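Local coordinates for Rho GTPase-activating protein 5 (Homo sapiens, PDB 5U4V) that probably switches off Rho-family GTPases through a GAP domain and also carries a pseudoGTPase domain with a G-protein-like fold, at residues 124-127 with 128-132. Sequence-based numbering, arbitrary orientation.
Sequences LPIL and RHQGQ
L127 and G131 meet in the first turns of helix 124-138, a worked example of how main-chain bonding builds a turn while the side chains splay outward, most of them exposed. G131 N donates to L127 O over 2.8 Å. G131 is buried and brings no side chain of its own to this contact, in contrast to the exposed residues around it. One residue earlier, Q130 N reaches I126 O at 3.0 Å, and H129 N binds P125 O at 3.1 Å. The bonding slackens toward the N-terminal end, where R128 N makes a weak bond to L124 O at 3.3 Å.

The side of I126, H129 and Q130 is exposed and loosely knit. With its first torsion at -61°, which turns CG away from the carbonyl carbon and beside the backbone N, Q130 places its CG 3.5 Å from I126 O. The side chains of the two residues come no nearer than 4.4 Å, between Q130 CG and I126 CG1. A bend at chi2 then brings the amide to the edge of the H129 imidazole, where Q130 NE2, lying in the ring plane, gives a weak 3.3 Å hydrogen bond to H129 ND1.

R128 leaves the turn in another direction: its chain, bent at chi2 and chi3, packs on F142 and carries NH1 into a salt bridge with D144, tying the helix to edge strand 142-145. Successive i to i+4 backbone bonds of this kind define the alpha-helix, here one flanking the central sheet of a Ras-like G-domain fold.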
ATOM      1  N   LEU A 124      -3.284  12.294  16.087  1.00 97.06           N
ATOM      2  CA  LEU A 124      -2.974  11.042  15.418  1.00 88.45           C
ATOM      3  C   LEU A 124      -3.981   9.917  15.665  1.00 84.20           C
ATOM      4  O   LEU A 124      -4.174   9.064  14.796  1.00 79.88           O
ATOM      5  CB  LEU A 124      -1.598  10.571  15.871  1.00 89.91           C
ATOM      6  CG  LEU A 124      -1.283   9.143  15.454  1.00 86.18           C
ATOM      7  CD1 LEU A 124      -0.668   9.144  14.066  1.00 82.05           C
ATOM      8  CD2 LEU A 124      -0.414   8.456  16.490  1.00 88.37           C
ATOM      9  N   PRO A 125      -4.556   9.861  16.871  1.00 84.50           N
ATOM     10  CA  PRO A 125      -5.460   8.771  17.190  1.00 81.41           C
ATOM     11  C   PRO A 125      -6.658   8.611  16.261  1.00 78.55           C
ATOM     12  O   PRO A 125      -7.104   7.487  16.058  1.00 75.47           O
ATOM     13  CB  PRO A 125      -5.962   9.146  18.583  1.00 87.34           C
ATOM     14  CG  PRO A 125      -4.878   9.977  19.189  1.00 90.59           C
ATOM     15  CD  PRO A 125      -4.001  10.478  18.090  1.00 89.96           C
ATOM     16  N   ILE A 126      -7.186   9.710  15.723  1.00 79.25           N
ATOM     17  CA  ILE A 126      -8.341   9.621  14.851  1.00 77.28           C
ATOM     18  C   ILE A 126      -7.985   9.021  13.494  1.00 70.99           C
ATOM     19  O   ILE A 126      -8.765   8.245  12.939  1.00 68.73           O
ATOM     20  CB  ILE A 126      -9.093  10.970  14.737  1.00 83.33           C
ATOM     21  CG1 ILE A 126     -10.527  10.703  14.287  1.00 83.14           C
ATOM     22  CG2 ILE A 126      -8.353  11.969  13.832  1.00 83.75           C
ATOM     23  CD1 ILE A 126     -11.509  11.760  14.739  1.00 91.45           C
ATOM     24  N   LEU A 127      -6.803   9.361  12.981  1.00 69.26           N
ATOM     25  CA  LEU A 127      -6.283   8.736  11.779  1.00 64.13           C
ATOM     26  C   LEU A 127      -6.270   7.212  11.924  1.00 61.45           C
ATOM     27  O   LEU A 127      -6.868   6.500  11.094  1.00 60.99           O
ATOM     28  CB  LEU A 127      -4.910   9.315  11.415  1.00 60.97           C
ATOM     29  CG  LEU A 127      -4.883  10.743  10.865  1.00 62.61           C
ATOM     30  CD1 LEU A 127      -3.512  11.412  10.997  1.00 61.65           C
ATOM     31  CD2 LEU A 127      -5.355  10.752   9.413  1.00 61.50           C
ATOM     32  N   ARG A 128      -5.634   6.719  12.987  1.00 63.28           N
ATOM     33  CA  ARG A 128      -5.485   5.263  13.202  1.00 61.78           C
ATOM     34  C   ARG A 128      -6.843   4.587  13.285  1.00 62.18           C
ATOM     35  O   ARG A 128      -7.044   3.544  12.664  1.00 56.60           O
ATOM     36  CB  ARG A 128      -4.698   4.937  14.470  1.00 65.89           C
ATOM     37  CG  ARG A 128      -3.191   4.823  14.276  1.00 68.86           C
ATOM     38  CD  ARG A 128      -2.531   3.791  15.216  1.00 70.40           C
ATOM     39  NE  ARG A 128      -2.839   2.410  14.814  1.00 71.52           N
ATOM     40  CZ  ARG A 128      -2.218   1.305  15.235  1.00 73.46           C
ATOM     41  NH1 ARG A 128      -1.229   1.360  16.122  1.00 77.49           N
ATOM     42  NH2 ARG A 128      -2.603   0.127  14.757  1.00 71.69           N
ATOM     43  N   HIS A 129      -7.777   5.193  14.036  1.00 64.29           N
ATOM     44  CA  HIS A 129      -9.088   4.593  14.197  1.00 65.17           C
ATOM     45  C   HIS A 129      -9.870   4.511  12.878  1.00 63.85           C
ATOM     46  O   HIS A 129     -10.463   3.467  12.565  1.00 61.15           O
ATOM     47  CB  HIS A 129      -9.893   5.333  15.250  1.00 71.98           C
ATOM     48  CG  HIS A 129     -11.214   4.702  15.545  1.00 75.49           C
ATOM     49  ND1 HIS A 129     -12.366   5.050  14.871  1.00 77.10           N
ATOM     50  CD2 HIS A 129     -11.568   3.739  16.432  1.00 77.41           C
ATOM     51  CE1 HIS A 129     -13.373   4.338  15.345  1.00 80.62           C
ATOM     52  NE2 HIS A 129     -12.916   3.529  16.285  1.00 80.06           N
ATOM     53  N   GLN A 130      -9.886   5.588  12.107  1.00 64.33           N
ATOM     54  CA  GLN A 130     -10.610   5.555  10.846  1.00 65.45           C
ATOM     55  C   GLN A 130      -9.900   4.711   9.799  1.00 61.24           C
ATOM     56  O   GLN A 130     -10.553   4.020   8.992  1.00 61.38           O
ATOM     57  CB  GLN A 130     -10.896   6.972  10.336  1.00 69.30           C
ATOM     58  CG  GLN A 130     -11.762   7.820  11.259  1.00 73.96           C
ATOM     59  CD  GLN A 130     -13.222   7.421  11.260  1.00 77.75           C
ATOM     60  OE1 GLN A 130     -13.954   7.669  10.294  1.00 82.66           O
ATOM     61  NE2 GLN A 130     -13.663   6.813  12.353  1.00 79.34           N
ATOM     62  N   GLY A 131      -8.565   4.722   9.841  1.00 57.56           N
ATOM     63  CA  GLY A 131      -7.812   3.880   8.932  1.00 54.63           C
ATOM     64  C   GLY A 131      -8.032   2.404   9.248  1.00 55.13           C
ATOM     65  O   GLY A 131      -8.121   1.566   8.340  1.00 55.62           O
ATOM     66  N   GLN A 132      -8.114   2.081  10.537  1.00 53.98           N
ATOM     67  CA  GLN A 132      -8.328   0.716  10.981  1.00 52.76           C
ATOM     68  C   GLN A 132      -9.723   0.193  10.653  1.00 53.91           C
ATOM     69  O   GLN A 132      -9.898  -0.990  10.429  1.00 52.19           O
ATOM     70  CB  GLN A 132      -8.031   0.598  12.476  1.00 55.49           C
ATOM     71  CG  GLN A 132      -7.987  -0.828  12.987  1.00 58.95           C
ATOM     72  CD  GLN A 132      -6.942  -1.673  12.276  1.00 57.74           C
ATOM     73  OE1 GLN A 132      -5.759  -1.355  12.265  1.00 60.58           O
ATOM     74  NE2 GLN A 132      -7.388  -2.739  11.662  1.00 57.74           N
TER